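PDB 1QWK: aldo-keto reductase family 1 member C1 from Caenorhabditis elegans, which probably works as an NADPH-dependent aldose reductase, reducing carbonyl groups of sugars and related compounds to alcohols. Local coordinates for residues L21-S26 and Y52-A57; L45-S50 and F77-A82. One frame throughout, in Å; residues are numbered along the deposited sequence.

Contact 1: L21-S26 and Y52-A57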
loop_
_atom_site.group_PDB
_atom_site.type_symbol
_atom_site.label_atom_id
_atom_site.label_comp_id
_atom_site.label_asym_id
_atom_site.label_seq_id
_atom_site.Cartn_x
_atom_site.Cartn_y
_atom_site.Cartn_z
ATOM N N LEU A 21 -7.828 -1.623 2.642
ATOM C CA LEU A 21 -7.876 -0.389 3.401
ATOM C C LEU A 21 -6.458 -0.012 3.805
ATOM O O LEU A 21 -5.762 -0.787 4.464
ATOM C CB LEU A 21 -8.739 -0.570 4.654
ATOM C CG LEU A 21 -8.884 0.656 5.563
ATOM C CD1 LEU A 21 -9.692 1.734 4.851
ATOM C CD2 LEU A 21 -9.567 0.246 6.862
ATOM N N GLY A 22 -6.023 1.167 3.376
ATOM C CA GLY A 22 -4.701 1.646 3.734
ATOM C C GLY A 22 -4.870 2.391 5.043
ATOM O O GLY A 22 -5.693 3.305 5.127
ATOM N N THR A 23 -4.109 2.016 6.067
ATOM C CA THR A 23 -4.242 2.658 7.372
ATOM C C THR A 23 -3.145 3.649 7.773
ATOM O O THR A 23 -3.136 4.114 8.908
ATOM C CB THR A 23 -4.348 1.598 8.502
ATOM O OG1 THR A 23 -3.116 0.871 8.602
ATOM C CG2 THR A 23 -5.486 0.621 8.216
ATOM N N TRP A 24 -2.244 3.997 6.858
ATOM C CA TRP A 24 -1.164 4.917 7.211
ATOM C C TRP A 24 -1.617 6.303 7.687
ATOM O O TRP A 24 -0.834 7.047 8.279
ATOM C CB TRP A 24 -0.179 5.067 6.043
ATOM C CG TRP A 24 -0.720 5.752 4.827
ATOM C CD1 TRP A 24 -1.587 5.238 3.906
ATOM C CD2 TRP A 24 -0.404 7.077 4.387
ATOM N NE1 TRP A 24 -1.827 6.163 2.915
ATOM C CE2 TRP A 24 -1.112 7.301 3.187
ATOM C CE3 TRP A 24 0.414 8.098 4.891
ATOM C CZ2 TRP A 24 -1.029 8.506 2.482
ATOM C CZ3 TRP A 24 0.497 9.298 4.189
ATOM C CH2 TRP A 24 -0.222 9.489 2.997
ATOM N N GLN A 25 -2.877 6.643 7.435
ATOM C CA GLN A 25 -3.430 7.934 7.844
ATOM C C GLN A 25 -4.526 7.767 8.891
ATOM O O GLN A 25 -5.451 8.577 8.960
ATOM C CB GLN A 25 -4.015 8.663 6.633
ATOM C CG GLN A 25 -3.013 9.453 5.817
ATOM C CD GLN A 25 -2.512 10.678 6.558
ATOM O OE1 GLN A 25 -3.305 11.478 7.055
ATOM N NE2 GLN A 25 -1.196 10.833 6.631
ATOM N N SER A 26 -4.425 6.720 9.704
ATOM C CA SER A 26 -5.435 6.460 10.725
ATOM C C SER A 26 -4.853 6.259 12.116
ATOM O O SER A 26 -3.925 5.475 12.307
ATOM C CB SER A 26 -6.251 5.219 10.348
ATOM O OG SER A 26 -6.863 5.371 9.078
ATOM N N TYR A 52 3.207 2.635 12.103
ATOM C CA TYR A 52 1.972 3.414 12.237
ATOM C C TYR A 52 1.472 3.436 13.677
ATOM O O TYR A 52 0.669 4.291 14.051
ATOM C CB TYR A 52 0.844 2.844 11.368
ATOM C CG TYR A 52 1.129 2.745 9.888
ATOM C CD1 TYR A 52 2.108 3.533 9.283
ATOM C CD2 TYR A 52 0.410 1.858 9.089
ATOM C CE1 TYR A 52 2.368 3.430 7.915
ATOM C CE2 TYR A 52 0.657 1.749 7.727
ATOM C CZ TYR A 52 1.641 2.533 7.147
ATOM O OH TYR A 52 1.909 2.376 5.806
ATOM N N GLN A 53 1.932 2.478 14.472
ATOM C CA GLN A 53 1.527 2.370 15.871
ATOM C C GLN A 53 0.017 2.150 15.999
ATOM O O GLN A 53 -0.599 2.580 16.976
ATOM C CB GLN A 53 1.919 3.634 16.646
ATOM C CG GLN A 53 3.359 4.110 16.448
ATOM C CD GLN A 53 4.389 3.015 16.657
ATOM O OE1 GLN A 53 4.164 2.065 17.408
ATOM N NE2 GLN A 53 5.536 3.153 15.999
ATOM N N ASN A 54 -0.584 1.490 15.012
ATOM C CA ASN A 54 -2.019 1.230 15.066
ATOM C C ASN A 54 -2.358 -0.254 14.948
ATOM O O ASN A 54 -3.526 -0.614 14.803
ATOM C CB ASN A 54 -2.758 2.014 13.973
ATOM C CG ASN A 54 -2.350 1.600 12.570
ATOM O OD1 ASN A 54 -1.739 0.559 12.376
ATOM N ND2 ASN A 54 -2.707 2.420 11.580
ATOM N N GLU A 55 -1.345 -1.114 15.019
ATOM C CA GLU A 55 -1.570 -2.554 14.909
ATOM C C GLU A 55 -2.424 -3.091 16.057
ATOM O O GLU A 55 -3.266 -3.963 15.853
ATOM C CB GLU A 55 -0.234 -3.307 14.869
ATOM C CG GLU A 55 0.608 -3.030 13.623
ATOM C CD GLU A 55 1.965 -3.712 13.675
ATOM O OE1 GLU A 55 2.676 -3.542 14.689
ATOM O OE2 GLU A 55 2.326 -4.409 12.703
ATOM N N GLU A 56 -2.212 -2.569 17.260
ATOM C CA GLU A 56 -2.976 -3.023 18.416
ATOM C C GLU A 56 -4.466 -2.728 18.217
ATOM O O GLU A 56 -5.324 -3.567 18.502
ATOM C CB GLU A 56 -2.453 -2.342 19.682
ATOM C CG GLU A 56 -2.958 -2.943 20.983
ATOM C CD GLU A 56 -2.253 -2.356 22.196
ATOM O OE1 GLU A 56 -1.025 -2.551 22.322
ATOM O OE2 GLU A 56 -2.923 -1.695 23.017
ATOM N N ALA A 57 -4.767 -1.536 17.713
ATOM C CA ALA A 57 -6.145 -1.133 17.466
ATOM C C ALA A 57 -6.763 -2.011 16.379
ATOM O O ALA A 57 -7.919 -2.425 16.483
ATOM C CB ALA A 57 -6.195 0.332 17.050
HETATM O O HOH W 1 -1.935 5.193 14.553
#

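Contact 2: L45-S50 and F77-A82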
loop_
_atom_site.group_PDB
_atom_site.type_symbol
_atom_site.label_atom_id
_atom_site.label_comp_id
_atom_site.label_asym_id
_atom_site.label_seq_id
_atom_site.Cartn_x
_atom_site.Cartn_y
_atom_site.Cartn_z
ATOM N N LEU A 45 -9.001 -6.829 2.687
ATOM C CA LEU A 45 -7.570 -6.659 2.939
ATOM C C LEU A 45 -7.358 -5.400 3.775
ATOM O O LEU A 45 -7.950 -4.353 3.505
ATOM C CB LEU A 45 -6.775 -6.559 1.623
ATOM C CG LEU A 45 -5.246 -6.437 1.767
ATOM C CD1 LEU A 45 -4.539 -7.024 0.548
ATOM C CD2 LEU A 45 -4.868 -4.968 1.946
ATOM N N ILE A 46 -6.528 -5.530 4.805
ATOM C CA ILE A 46 -6.179 -4.424 5.690
ATOM C C ILE A 46 -4.661 -4.291 5.643
ATOM O O ILE A 46 -3.938 -5.259 5.890
ATOM C CB ILE A 46 -6.600 -4.691 7.162
ATOM C CG1 ILE A 46 -8.112 -4.949 7.245
ATOM C CG2 ILE A 46 -6.214 -3.498 8.037
ATOM C CD1 ILE A 46 -8.969 -3.864 6.618
ATOM N N ASP A 47 -4.182 -3.094 5.321
ATOM C CA ASP A 47 -2.749 -2.834 5.219
ATOM C C ASP A 47 -2.279 -1.948 6.364
ATOM O O ASP A 47 -2.796 -0.849 6.558
ATOM C CB ASP A 47 -2.438 -2.138 3.891
ATOM C CG ASP A 47 -0.956 -1.949 3.671
ATOM O OD1 ASP A 47 -0.315 -2.857 3.089
ATOM O OD2 ASP A 47 -0.418 -0.904 4.097
ATOM N N THR A 48 -1.300 -2.430 7.118
ATOM C CA THR A 48 -0.769 -1.677 8.239
ATOM C C THR A 48 0.754 -1.742 8.248
ATOM O O THR A 48 1.372 -2.231 7.296
ATOM C CB THR A 48 -1.340 -2.217 9.574
ATOM O OG1 THR A 48 -0.948 -1.357 10.649
ATOM C CG2 THR A 48 -0.841 -3.625 9.840
ATOM N N ALA A 49 1.354 -1.241 9.323
ATOM C CA ALA A 49 2.805 -1.229 9.462
ATOM C C ALA A 49 3.150 -0.999 10.921
ATOM O O ALA A 49 2.441 -0.277 11.623
ATOM C CB ALA A 49 3.405 -0.119 8.605
ATOM N N SER A 50 4.236 -1.605 11.383
ATOM C CA SER A 50 4.626 -1.434 12.773
ATOM C C SER A 50 4.822 0.045 13.109
ATOM O O SER A 50 4.471 0.488 14.202
ATOM C CB SER A 50 5.912 -2.214 13.078
ATOM O OG SER A 50 7.021 -1.682 12.379
ATOM N N PHE A 77 -7.304 -10.718 4.643
ATOM C CA PHE A 77 -5.912 -10.685 4.217
ATOM C C PHE A 77 -5.280 -9.527 4.980
ATOM O O PHE A 77 -5.651 -8.367 4.782
ATOM C CB PHE A 77 -5.816 -10.433 2.706
ATOM C CG PHE A 77 -4.442 -10.667 2.130
ATOM C CD1 PHE A 77 -4.160 -11.836 1.420
ATOM C CD2 PHE A 77 -3.426 -9.728 2.312
ATOM C CE1 PHE A 77 -2.891 -12.067 0.890
ATOM C CE2 PHE A 77 -2.153 -9.944 1.789
ATOM C CZ PHE A 77 -1.879 -11.121 1.078
ATOM N N ILE A 78 -4.338 -9.843 5.864
ATOM C CA ILE A 78 -3.668 -8.825 6.671
ATOM C C ILE A 78 -2.217 -8.632 6.234
ATOM O O ILE A 78 -1.444 -9.588 6.188
ATOM C CB ILE A 78 -3.673 -9.208 8.172
ATOM C CG1 ILE A 78 -5.112 -9.473 8.644
ATOM C CG2 ILE A 78 -3.001 -8.113 8.996
ATOM C CD1 ILE A 78 -6.069 -8.320 8.428
ATOM N N THR A 79 -1.863 -7.390 5.921
ATOM C CA THR A 79 -0.510 -7.038 5.500
ATOM C C THR A 79 0.128 -6.108 6.522
ATOM O O THR A 79 -0.512 -5.169 6.972
ATOM C CB THR A 79 -0.505 -6.239 4.166
ATOM O OG1 THR A 79 -1.048 -7.039 3.119
ATOM C CG2 THR A 79 0.921 -5.801 3.800
ATOM N N THR A 80 1.368 -6.376 6.912
ATOM C CA THR A 80 2.047 -5.452 7.796
ATOM C C THR A 80 3.474 -5.311 7.293
ATOM O O THR A 80 3.912 -6.071 6.420
ATOM C CB THR A 80 2.006 -5.858 9.292
ATOM O OG1 THR A 80 2.387 -4.720 10.080
ATOM C CG2 THR A 80 2.956 -7.002 9.588
ATOM N N LYS A 81 4.194 -4.331 7.828
ATOM C CA LYS A 81 5.546 -4.059 7.363
ATOM C C LYS A 81 6.555 -3.808 8.469
ATOM O O LYS A 81 6.235 -3.192 9.492
ATOM C CB LYS A 81 5.516 -2.838 6.439
ATOM C CG LYS A 81 4.323 -2.778 5.498
ATOM C CD LYS A 81 4.412 -1.560 4.586
ATOM C CE LYS A 81 3.075 -1.261 3.924
ATOM N NZ LYS A 81 2.074 -0.782 4.935
ATOM N N ALA A 82 7.780 -4.273 8.251
ATOM C CA ALA A 82 8.854 -4.081 9.224
ATOM C C ALA A 82 9.482 -2.711 8.995
ATOM O O ALA A 82 9.754 -2.337 7.856
ATOM C CB ALA A 82 9.911 -5.178 9.051
HETATM O O HOH W 2 -1.024 -5.083 1.222
#

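Contact 1: L21-S26 and Y52-A57
Trp24 lays its backbone and CB, not its indole, over one face of the Tyr52 phenol ring. Its CA sits 3.7 Å from the ring centroid and 11° off the ring normal, a CH-pi contact square over the face, while Trp24 CB reaches toward the hydroxyl end, 3.3 Å from Tyr52 CZ. Near the root of the same ring, Thr23 OG1 approaches Tyr52 CD2 obliquely at 3.7 Å. Tyr52 is the predicted proton donor, and its OH makes a weak hydrogen bond to Lys81 NZ. An alanine in place of Tyr52 would remove the whole ring with its hydroxyl, and would probably open a gap beside Trp24 CA and CB and leave Lys81 NZ without its phenol neighbour.

The place is the C-terminal mouth of the TIM barrel of an aldo-keto reductase, where the loop after strand 21-22 meets the turn leading into helix 55-68. Asn54, the N-cap residue by position, ties that turn to the loop. Its ND2 makes two weak hydrogen bonds, one to Thr23 OG1 at 3.4 Å and a straighter one to Ser26 O (168°). With CG between the backbone N and the carbonyl carbon (chi1 63°), the amide is turned toward the loop. One water bridges Ser26 O and Tyr52 O, donating to both. Further out, Thr23 OG1 is hydrogen-bonded to Asp47 O and Asn54 OD1 to Thr48 OG1, so both side chains are also held by the neighbouring strand and its loop, while the indole of Trp24 meets the ring of Phe299.

Contact 2: L45-S50 and F77-A82
Lys81, with the most surface buried here, sends its chain back across the end of strand 45-47 and delivers NZ to two acceptors at once. It forms a salt bridge with Asp47 OD2 at 2.6 Å, entering on the syn side of the carboxylate and 25° out of its plane. The other acceptor is Thr48 O, 2.9 Å from NZ, approached from above the carbonyl plane. The lysine chain is extended up to a bend at its last torsion (chi4 69°), which turns NZ toward Asp47 OD2 and Thr48 O, and Ala49 CB lies beside it. Asp47 and Lys81 meet at about a right angle, and the carboxylate's other oxygen, OD1, rests 3.3 Å from Thr79 CG2 and accepts a hydrogen bond from a water that is also hydrogen-bonded to Thr79 OG1.

At the opposite end of the pairing, Leu45 and Phe77 lie side by side on the face that also carries Asp47 and Thr79, with Leu45 CD1 3.4 Å from Phe77 CD2. Both have CG anti to the backbone N, which sends them the same way, and Met16 and Pro17 of strand 15-17 pack against both. On the face of Ile46 and Ile78, helix 55-68 covers the sheet, completing a beta-alpha-beta crossover of the TIM barrel.

The backbones run parallel, joined by hydrogen bonds from Ile46 N to Phe77 O, Thr79 N to Ile46 O and Thr48 N to Thr79 O; past the end of strand 45-47, Ser50 N still donates to Lys81 O at 3.2 Å.

Asp47 OD2 and Thr48 O together hold Lys81 NZ beside the hydroxyl of Tyr52, the predicted proton donor, consistent with the predicted role of Lys81 in lowering its pKa.

Both contacts are buried, but contact 2 lies deeper, between neighbouring strands of the barrel wall, whereas contact 1 joins loops at the mouth and includes partly exposed rings. Their chemistry follows: regular backbone bonds and a salt bridge in 45-50 with 77-82, a CH-pi face, weak amide bonds and a water in 21-26 with 52-57. Their segments alternate along the chain: contact 2 pairs strands 45-47 and 77-82, and contact 1 reaches the start of helix 55-68 between them. A probable hydrogen bond between Glu55 OE2 and Thr80 OG1 links that helix start to strand 77-82. The predicted proton donor, Tyr52, belongs to contact 1, and Lys81, predicted to tune it, to contact 2.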